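Local coordinates for chromosome replication initiation inhibitor protein (Agrobacterium tumefaciens, PDB 3FD3) that probably regulates transcription by binding DNA as a member of the LysR family, of which this chain is the C-terminal, effector-binding-type part, at residues R86-A89 against D90-P94; G102-N106 against Q107-L111; S133-G136 against F137-S141; G148-V152 against Q153-E157. All coordinates share one frame; numbering follows the deposited sequence. Where two conformers were deposited one is given.

Contact 1. Residues R86-A89 against D90-P94; sequences RHFA and DGVTP
The ring of Phe88 takes a methyl of Val92 on one face. Val92 CG2 stands 4.1 Å from the centroid of the Phe88 ring and 19° off the normal, a CH-pi contact displaced toward the rim near Phe88 CG. At the ring edge, near its plane, the carbonyl of Gly91 comes in, with Gly91 O 3.6 Å from Phe88 CD1. With CG anti to its own carbonyl carbon (chi1 -62°), the Phe88 ring lies beside Val92, and Leu97 of helix 94-97 and Leu167 of strand 165-181 pack on it as well. The chain makes this turn just as helix 81-87 ends. Phe88 is the first residue to leave helical geometry, and a type I beta turn runs from it to Gly91, closed by Gly91 N donating to Phe88 O at 3.1 Å. Gly91 has a positive phi of 107°, a conformation that glycine readily adopts. On the outer side the packing is loose: Ala89 and Asp90, the two corner residues, point away and are exposed. Further on, Thr93 N-caps helix 94-97, its OG1 hydrogen-bonded to Ala96 N.

Contact 2. Residues G102-N106 against Q107-L111; sequences GLTFN and QKDRL
Strand 102-104, which pairs in parallel with strand 128-130 in the small two-stranded sheet, leads through a type I beta turn from Asn106 to Asp109 into helix 111-120, and Asp109 ties the two ends of this connection together. Its carboxylate bridges backward and forward along the chain. OD2 accepts from Phe105 N at 2.8 Å through its anti lone pair, in a nearly straight bond of 164°, and it also receives Gln112 NE2 from the helix. OD1 takes Leu111 N at 3.0 Å, met on its anti side but out of the carboxylate plane, a capping bond at the helix start. With three donors on its two oxygens, the carboxylate is fixed in rotation, and these N-H groups probably favour its charged form. The group lies beside the strand end because CG is anti to the Asp109 backbone N (chi1 174°), bringing OD2 within 3.3 Å of Phe105 CB. The CG2 methyl of Thr104 comes up to the same carboxylate, 3.8 Å from Asp109 OD2, while Thr104 OG1 turns to Tyr126 and Thr128. The turn is closed by Asp109 N donating to Asn106 O at 3.1 Å. The amide of Asn106 folds back over the turn: its ND2 is held by Asp38 O, and its OD1 accepts from Lys108 N at 2.9 Å, the donor lying 38° out of the amide plane.

Contact 3. Residues S133-G136 against F137-S141; sequences STDG and FVKAS
Phe137 N donates to Ser133 O at 2.9 Å, the first main-chain bond of helix 134-142. A weak bond from Val138 N to Thr134 O comes next, and Lys139 N to Asp135 O and Ala140 N to Gly136 O, the last at 2.8 Å, continue the pattern. Ser133 is the N-cap: its OG accepts from Gly136 N at 2.9 Å. A four-residue step on, Phe137 O is gripped by two donors from Ser141, its N and its OG, which arrive from opposite faces of the carbonyl plane; Ser141 OG, at 2.8 Å from Phe137 O, also meets Asn150 ND2. On the outer side Asp135, in the conformer described, makes no direct salt bridge, for Asp135 OD2 and Lys139 NZ stay 4.2 Å apart. Instead one water links NZ to OD2 and a second links it to Asp135 O, and the bend at the end of the lysine chain (chi4 48°) turns the ammonium back toward the aspartate. Beneath, Phe137 CD1 meets Ser133 O at 3.6 Å and the ring packs on Leu103. Leu154 covers both Val138 and Thr134. Asp135 and Lys139 also face Gly14 of the second subunit. The whole is a serine-capped first turn of an alpha-helix, in the LysR substrate-binding domain.

Contact 4. Residues G148-V152 against Q153-E157; sequences GLNPV and QLVAE. With CA (calcium ion), chain B.
Val155 reaches back to Asn150 across the joint between strand 148-151 and helix 152-161, whose short axes run at 98° to each other, 6.4 Å apart at closest. Its CB carries two methyls with different tasks. CG1, anti to the carbonyl carbon (chi1 -64°), presses on Asn150 CB at 3.5 Å and passes beside Asn150 CG, the two side chains crossing at about a right angle. CG2 lies over the chain instead, 3.6 Å from Pro151 O. The amide of Asn150 goes elsewhere, its ND2 bonded to Thr78 OG1. The Gln153 chain is bent at chi2 (79°) and brings its OE1 back to 3.6 Å from both Pro151 CB and Val152 CG1. This oxygen is buried without a polar partner in the model, whereas Gln153 NE2 is held by Val203 O near the C-terminus. Pro151 O accepts from Leu154 N at 3.0 Å, with only a weak bond from Val155 N, while Val152 O takes two donors, Val155 N and Ala156 N, the latter at 2.8 Å. Along the helix, Ala156 CB comes up to Val152 CG2 four residues before it. Just ahead of Asn150 in the strand, Leu149 O binds a calcium ion at 2.4 Å, together with two waters and one further atom from elsewhere in the structure. The arrangement is a strand-to-helix junction on the outermost strand, within this chain, of the mixed six-stranded sheet of a LysR substrate-binding domain, with a main-chain calcium ligand beside it.

Overall arrangement
The four contacts follow one another along the chain, all within the LysR substrate-binding domain, of the periplasmic-binding-protein type. Contact 1 stands apart at the surface, about 21 to 22 Å centre to centre from the others, at the turn between helices 81-87 and 94-97. Contacts 3 and 4 lie closest, about 10 Å centre to centre, where helix 134-142 packs on strand 148-151, outermost within this chain in the mixed sheet; contact 2, centred about 12 Å from contact 3, brings strand 102-104 against the same helix through Leu103 and Phe137. Contacts 2 to 4 thus form one packed region around the calcium bound by Leu149, while the far side of helix 134-142 faces the second subunit and contact 1 remains a peripheral turn.

Contact 1. Residues R86-A89 against D90-P94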
loop_
_atom_site.group_PDB
_atom_site.type_symbol
_atom_site.label_atom_id
_atom_site.label_comp_id
_atom_site.label_asym_id
_atom_site.label_seq_id
_atom_site.Cartn_x
_atom_site.Cartn_y
_atom_site.Cartn_z
ATOM N N ARG A 86 25.321 -1.052 11.353
ATOM C CA ARG A 86 25.976 -1.944 10.400
ATOM C C ARG A 86 26.555 -1.168 9.220
ATOM O O ARG A 86 27.613 -1.511 8.719
ATOM C CB ARG A 86 24.966 -2.959 9.894
ATOM C CG ARG A 86 24.607 -4.023 10.931
ATOM C CD ARG A 86 23.502 -4.873 10.424
ATOM N NE ARG A 86 23.938 -5.681 9.297
ATOM C CZ ARG A 86 23.192 -5.997 8.236
ATOM N NH1 ARG A 86 21.979 -5.452 8.073
ATOM N NH2 ARG A 86 23.718 -6.775 7.276
ATOM N N HIS A 87 25.869 -0.110 8.800
ATOM C CA HIS A 87 26.171 0.558 7.526
ATOM C C HIS A 87 26.729 1.957 7.630
ATOM O O HIS A 87 27.375 2.437 6.678
ATOM C CB HIS A 87 24.916 0.607 6.667
ATOM C CG HIS A 87 24.410 -0.739 6.295
ATOM N ND1 HIS A 87 23.274 -1.280 6.855
ATOM C CD2 HIS A 87 24.885 -1.663 5.428
ATOM C CE1 HIS A 87 23.068 -2.478 6.336
ATOM N NE2 HIS A 87 24.025 -2.729 5.465
ATOM N N PHE A 88 26.502 2.602 8.768
ATOM C CA PHE A 88 26.963 3.957 8.991
ATOM C C PHE A 88 27.706 4.036 10.330
ATOM O O PHE A 88 27.514 4.985 11.091
ATOM C CB PHE A 88 25.771 4.938 8.955
ATOM C CG PHE A 88 25.039 4.977 7.627
ATOM C CD1 PHE A 88 25.722 5.298 6.449
ATOM C CD2 PHE A 88 23.670 4.711 7.557
ATOM C CE1 PHE A 88 25.065 5.336 5.218
ATOM C CE2 PHE A 88 22.998 4.735 6.355
ATOM C CZ PHE A 88 23.688 5.053 5.161
ATOM N N ALA A 89 28.529 3.022 10.614
ATOM C CA ALA A 89 29.257 2.942 11.877
ATOM C C ALA A 89 30.155 4.164 12.064
ATOM O O ALA A 89 30.206 4.699 13.167
ATOM C CB ALA A 89 30.087 1.658 11.970
ATOM N N ASP A 90 30.833 4.626 11.006
ATOM C CA ASP A 90 31.635 5.866 11.116
ATOM C C ASP A 90 31.009 7.079 10.376
ATOM O O ASP A 90 31.727 7.956 9.872
ATOM C CB ASP A 90 33.116 5.634 10.765
ATOM C CG ASP A 90 33.368 5.236 9.303
ATOM O OD1 ASP A 90 34.475 4.674 9.036
ATOM O OD2 ASP A 90 32.521 5.508 8.427
ATOM N N GLY A 91 29.671 7.111 10.359
ATOM C CA GLY A 91 28.883 8.256 9.905
ATOM C C GLY A 91 28.223 8.056 8.562
ATOM O O GLY A 91 28.527 7.114 7.831
ATOM N N VAL A 92 27.301 8.957 8.237
ATOM C CA VAL A 92 26.670 8.968 6.929
ATOM C C VAL A 92 27.542 9.766 5.959
ATOM O O VAL A 92 27.455 10.994 5.892
ATOM C CB VAL A 92 25.238 9.544 6.998
ATOM C CG1 VAL A 92 24.584 9.481 5.632
ATOM C CG2 VAL A 92 24.407 8.756 8.007
ATOM N N THR A 93 28.392 9.055 5.230
ATOM C CA THR A 93 29.367 9.646 4.329
ATOM C C THR A 93 29.074 9.188 2.904
ATOM O O THR A 93 28.346 8.215 2.692
ATOM C CB THR A 93 30.773 9.179 4.684
ATOM O OG1 THR A 93 30.860 7.760 4.473
ATOM C CG2 THR A 93 31.091 9.514 6.138
ATOM N N PRO A 94 29.638 9.885 1.916
ATOM C CA PRO A 94 29.473 9.415 0.547
ATOM C C PRO A 94 29.950 7.975 0.350
ATOM O O PRO A 94 29.272 7.192 -0.325
ATOM C CB PRO A 94 30.317 10.405 -0.253
ATOM C CG PRO A 94 30.158 11.688 0.514
ATOM C CD PRO A 94 30.231 11.233 1.962
#

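Contact 2. Residues G102-N106 against Q107-L111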
loop_
_atom_site.group_PDB
_atom_site.type_symbol
_atom_site.label_atom_id
_atom_site.label_comp_id
_atom_site.label_asym_id
_atom_site.label_seq_id
_atom_site.Cartn_x
_atom_site.Cartn_y
_atom_site.Cartn_z
ATOM N N GLY A 102 19.726 1.143 0.066
ATOM C CA GLY A 102 18.621 2.074 0.102
ATOM C C GLY A 102 17.304 1.381 -0.179
ATOM O O GLY A 102 17.249 0.181 -0.556
ATOM N N LEU A 103 16.245 2.173 -0.054
ATOM C CA LEU A 103 14.919 1.815 -0.524
ATOM C C LEU A 103 14.495 2.853 -1.570
ATOM O O LEU A 103 14.609 4.065 -1.330
ATOM C CB LEU A 103 13.910 1.821 0.618
ATOM C CG LEU A 103 14.249 0.953 1.816
ATOM C CD1 LEU A 103 13.335 1.265 3.020
ATOM C CD2 LEU A 103 14.174 -0.550 1.424
ATOM N N THR A 104 14.014 2.377 -2.712
ATOM C CA THR A 104 13.540 3.250 -3.803
ATOM C C THR A 104 12.173 2.738 -4.260
ATOM O O THR A 104 11.975 1.544 -4.436
ATOM C CB THR A 104 14.558 3.313 -4.963
ATOM O OG1 THR A 104 15.875 3.618 -4.450
ATOM C CG2 THR A 104 14.148 4.401 -6.004
ATOM N N PHE A 105 11.216 3.637 -4.433
ATOM C CA PHE A 105 9.828 3.236 -4.661
ATOM C C PHE A 105 9.710 2.651 -6.081
ATOM O O PHE A 105 9.190 1.559 -6.269
ATOM C CB PHE A 105 8.915 4.455 -4.435
ATOM C CG PHE A 105 7.458 4.145 -4.356
ATOM C CD1 PHE A 105 6.736 3.845 -5.498
ATOM C CD2 PHE A 105 6.785 4.201 -3.145
ATOM C CE1 PHE A 105 5.372 3.574 -5.438
ATOM C CE2 PHE A 105 5.417 3.934 -3.085
ATOM C CZ PHE A 105 4.726 3.629 -4.196
ATOM N N ASN A 106 10.217 3.376 -7.066
ATOM C CA ASN A 106 10.245 2.932 -8.440
ATOM C C ASN A 106 11.242 3.806 -9.200
ATOM O O ASN A 106 11.953 4.588 -8.587
ATOM C CB ASN A 106 8.846 2.932 -9.085
ATOM C CG ASN A 106 8.224 4.308 -9.140
ATOM O OD1 ASN A 106 8.930 5.331 -9.168
ATOM N ND2 ASN A 106 6.887 4.349 -9.217
ATOM N N GLN A 107 11.307 3.688 -10.512
ATOM C CA GLN A 107 12.355 4.387 -11.258
ATOM C C GLN A 107 12.153 5.899 -11.324
ATOM O O GLN A 107 13.065 6.620 -11.682
ATOM C CB GLN A 107 12.496 3.781 -12.655
ATOM C CG GLN A 107 12.998 2.340 -12.578
ATOM C CD GLN A 107 13.094 1.651 -13.910
ATOM O OE1 GLN A 107 14.184 1.523 -14.475
ATOM N NE2 GLN A 107 11.952 1.185 -14.425
ATOM N N LYS A 108 10.976 6.373 -10.967
ATOM C CA LYS A 108 10.686 7.808 -10.919
ATOM C C LYS A 108 10.866 8.446 -9.551
ATOM O O LYS A 108 10.663 9.663 -9.400
ATOM C CB LYS A 108 9.267 8.037 -11.433
ATOM C CG LYS A 108 9.198 7.720 -12.912
ATOM C CD LYS A 108 7.906 8.094 -13.555
ATOM C CE LYS A 108 7.956 7.771 -15.030
ATOM N NZ LYS A 108 6.815 8.371 -15.743
ATOM N N ASP A 109 11.241 7.639 -8.559
ATOM C CA ASP A 109 11.379 8.111 -7.190
ATOM C C ASP A 109 12.741 8.771 -7.030
ATOM O O ASP A 109 13.774 8.070 -6.963
ATOM C CB ASP A 109 11.225 6.940 -6.218
ATOM C CG ASP A 109 11.498 7.304 -4.771
ATOM O OD1 ASP A 109 11.624 8.503 -4.433
ATOM O OD2 ASP A 109 11.611 6.358 -3.933
ATOM N N ARG A 110 12.719 10.101 -6.903
ATOM C CA ARG A 110 13.940 10.897 -6.775
ATOM C C ARG A 110 14.214 11.340 -5.346
ATOM O O ARG A 110 15.171 12.077 -5.094
ATOM C CB ARG A 110 13.869 12.139 -7.681
ATOM C CG ARG A 110 13.953 11.815 -9.154
ATOM C CD ARG A 110 13.838 13.071 -10.020
ATOM N NE ARG A 110 15.016 13.937 -9.925
ATOM C CZ ARG A 110 14.974 15.238 -9.649
ATOM N NH1 ARG A 110 13.812 15.839 -9.440
ATOM N NH2 ARG A 110 16.098 15.938 -9.589
ATOM N N LEU A 111 13.390 10.899 -4.396
ATOM C CA LEU A 111 13.509 11.423 -3.024
ATOM C C LEU A 111 14.819 11.080 -2.302
ATOM O O LEU A 111 15.390 11.919 -1.604
ATOM C CB LEU A 111 12.303 11.003 -2.163
ATOM C CG LEU A 111 10.911 11.432 -2.638
ATOM C CD1 LEU A 111 9.897 11.204 -1.496
ATOM C CD2 LEU A 111 10.852 12.876 -3.156
#

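Contact 3. Residues S133-G136 against F137-S141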
loop_
_atom_site.group_PDB
_atom_site.type_symbol
_atom_site.label_atom_id
_atom_site.label_comp_id
_atom_site.label_asym_id
_atom_site.label_seq_id
_atom_site.Cartn_x
_atom_site.Cartn_y
_atom_site.Cartn_z
ATOM N N SER A 133 5.747 0.664 -2.436
ATOM C CA SER A 133 4.713 0.584 -1.389
ATOM C C SER A 133 5.035 1.548 -0.277
ATOM O O SER A 133 6.117 1.490 0.296
ATOM C CB SER A 133 4.669 -0.828 -0.771
ATOM O OG SER A 133 3.734 -0.866 0.310
ATOM N N THR A 134 4.099 2.444 0.041
ATOM C CA THR A 134 4.329 3.400 1.147
ATOM C C THR A 134 4.458 2.674 2.493
ATOM O O THR A 134 5.396 2.923 3.297
ATOM C CB THR A 134 3.162 4.407 1.210
ATOM O OG1 THR A 134 3.101 5.102 -0.041
ATOM C CG2 THR A 134 3.304 5.398 2.405
ATOM N N ASP A 135 3.492 1.804 2.755
ATOM C CA ASP A 135 3.486 1.051 4.006
ATOM C C ASP A 135 4.671 0.073 4.034
ATOM O O ASP A 135 5.309 -0.124 5.079
ATOM C CB ASP A 135 2.140 0.352 4.221
ATOM C CG ASP A 135 1.563 -0.284 2.929
ATOM O OD1 ASP A 135 1.282 0.428 1.886
ATOM O OD2 ASP A 135 1.366 -1.519 2.983
ATOM N N GLY A 136 4.978 -0.521 2.886
ATOM C CA GLY A 136 6.136 -1.417 2.767
ATOM C C GLY A 136 7.438 -0.708 3.093
ATOM O O GLY A 136 8.309 -1.270 3.785
ATOM N N PHE A 137 7.587 0.518 2.611
ATOM C CA PHE A 137 8.782 1.334 2.921
ATOM C C PHE A 137 8.988 1.430 4.440
ATOM O O PHE A 137 10.097 1.257 4.931
ATOM C CB PHE A 137 8.662 2.775 2.386
ATOM C CG PHE A 137 9.625 3.137 1.292
ATOM C CD1 PHE A 137 9.592 2.507 0.072
ATOM C CD2 PHE A 137 10.506 4.205 1.464
ATOM C CE1 PHE A 137 10.465 2.881 -0.963
ATOM C CE2 PHE A 137 11.371 4.571 0.449
ATOM C CZ PHE A 137 11.327 3.913 -0.789
ATOM N N VAL A 138 7.920 1.727 5.177
ATOM C CA VAL A 138 8.029 1.865 6.615
ATOM C C VAL A 138 8.413 0.523 7.230
ATOM O O VAL A 138 9.313 0.432 8.052
ATOM C CB VAL A 138 6.766 2.380 7.253
ATOM C CG1 VAL A 138 6.899 2.381 8.811
ATOM C CG2 VAL A 138 6.471 3.800 6.713
ATOM N N LYS A 139 7.737 -0.539 6.811
ATOM C CA LYS A 139 8.061 -1.864 7.352
ATOM C C LYS A 139 9.506 -2.268 7.079
ATOM O O LYS A 139 10.183 -2.816 7.957
ATOM C CB LYS A 139 7.142 -2.929 6.769
ATOM C CG LYS A 139 5.744 -2.904 7.243
ATOM C CD LYS A 139 5.028 -4.234 6.871
ATOM C CE LYS A 139 3.546 -4.179 7.188
ATOM N NZ LYS A 139 2.919 -2.913 6.665
ATOM N N ALA A 140 9.984 -1.993 5.870
ATOM C CA ALA A 140 11.355 -2.339 5.487
ATOM C C ALA A 140 12.357 -1.532 6.298
ATOM O O ALA A 140 13.411 -2.029 6.679
ATOM C CB ALA A 140 11.550 -2.065 4.015
ATOM N N SER A 141 12.028 -0.270 6.556
ATOM C CA SER A 141 12.879 0.600 7.377
ATOM C C SER A 141 12.966 0.078 8.799
ATOM O O SER A 141 14.073 -0.063 9.352
ATOM C CB SER A 141 12.347 2.029 7.397
ATOM O OG SER A 141 12.240 2.555 6.084
HETATM O O HOH W 1 3.436 -3.324 3.808
HETATM O O HOH W 2 3.755 -0.202 7.673
#

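Contact 4. Residues G148-V152 against Q153-E157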
loop_
_atom_site.group_PDB
_atom_site.type_symbol
_atom_site.label_atom_id
_atom_site.label_comp_id
_atom_site.label_asym_id
_atom_site.label_seq_id
_atom_site.Cartn_x
_atom_site.Cartn_y
_atom_site.Cartn_z
ATOM N N GLY A 148 15.413 4.943 3.777
ATOM C CA GLY A 148 14.643 5.631 2.762
ATOM C C GLY A 148 13.864 6.789 3.325
ATOM O O GLY A 148 13.841 7.001 4.537
ATOM N N LEU A 149 13.247 7.546 2.414
ATOM C CA LEU A 149 12.445 8.705 2.803
ATOM C C LEU A 149 11.015 8.263 3.080
ATOM O O LEU A 149 10.359 7.645 2.229
ATOM C CB LEU A 149 12.489 9.770 1.718
ATOM C CG LEU A 149 13.710 10.709 1.701
ATOM C CD1 LEU A 149 13.667 11.692 2.855
ATOM C CD2 LEU A 149 15.037 9.912 1.765
ATOM N N ASN A 150 10.541 8.545 4.286
ATOM C CA ASN A 150 9.203 8.191 4.696
ATOM C C ASN A 150 8.449 9.432 5.164
ATOM O O ASN A 150 9.025 10.293 5.859
ATOM C CB ASN A 150 9.261 7.204 5.860
ATOM C CG ASN A 150 9.810 5.877 5.459
ATOM O OD1 ASN A 150 9.184 5.167 4.686
ATOM N ND2 ASN A 150 10.993 5.518 5.987
ATOM N N PRO A 151 7.170 9.531 4.827
ATOM C CA PRO A 151 6.386 10.650 5.362
ATOM C C PRO A 151 6.384 10.704 6.901
ATOM O O PRO A 151 6.280 9.650 7.564
ATOM C CB PRO A 151 4.977 10.365 4.840
ATOM C CG PRO A 151 5.143 9.456 3.700
ATOM C CD PRO A 151 6.356 8.648 3.965
ATOM N N VAL A 152 6.484 11.915 7.449
ATOM C CA VAL A 152 6.577 12.130 8.884
ATOM C C VAL A 152 5.406 11.497 9.641
ATOM O O VAL A 152 5.600 10.972 10.750
ATOM C CB VAL A 152 6.674 13.654 9.248
ATOM C CG1 VAL A 152 5.438 14.450 8.781
ATOM C CG2 VAL A 152 6.928 13.823 10.751
ATOM N N GLN A 153 4.229 11.495 9.025
ATOM C CA GLN A 153 3.023 10.974 9.683
ATOM C C GLN A 153 3.186 9.485 10.010
ATOM O O GLN A 153 2.607 8.990 10.975
ATOM C CB GLN A 153 1.774 11.161 8.808
ATOM C CG GLN A 153 1.366 12.589 8.532
ATOM C CD GLN A 153 2.175 13.300 7.459
ATOM O OE1 GLN A 153 2.959 12.687 6.767
ATOM N NE2 GLN A 153 1.961 14.638 7.320
ATOM N N LEU A 154 3.973 8.776 9.211
ATOM C CA LEU A 154 4.127 7.344 9.372
ATOM C C LEU A 154 5.323 6.955 10.229
ATOM O O LEU A 154 5.422 5.794 10.659
ATOM C CB LEU A 154 4.284 6.694 8.007
ATOM C CG LEU A 154 3.087 6.854 7.071
ATOM C CD1 LEU A 154 3.308 6.066 5.796
ATOM C CD2 LEU A 154 1.728 6.461 7.749
ATOM N N VAL A 155 6.211 7.908 10.498
ATOM C CA VAL A 155 7.409 7.594 11.266
ATOM C C VAL A 155 7.617 8.415 12.523
ATOM O O VAL A 155 8.545 8.137 13.275
ATOM C CB VAL A 155 8.697 7.638 10.401
ATOM C CG1 VAL A 155 8.664 6.545 9.289
ATOM C CG2 VAL A 155 8.960 9.021 9.842
ATOM N N ALA A 156 6.753 9.381 12.789
ATOM C CA ALA A 156 6.942 10.238 13.968
ATOM C C ALA A 156 6.997 9.445 15.267
ATOM O O ALA A 156 7.898 9.672 16.099
ATOM C CB ALA A 156 5.839 11.288 14.050
ATOM N N GLU A 157 6.055 8.519 15.456
ATOM C CA GLU A 157 6.037 7.737 16.696
ATOM C C GLU A 157 7.240 6.797 16.769
ATOM O O GLU A 157 7.824 6.616 17.838
ATOM C CB GLU A 157 4.768 6.913 16.849
ATOM C CG GLU A 157 3.526 7.670 17.140
ATOM C CD GLU A 157 2.278 6.798 16.963
ATOM O OE1 GLU A 157 2.402 5.538 16.974
ATOM O OE2 GLU A 157 1.175 7.368 16.814
HETATM CA CA CA B . 9.246 7.109 0.154
HETATM O O HOH W 3 7.106 6.529 1.092
HETATM O O HOH W 4 10.962 7.524 -1.302
#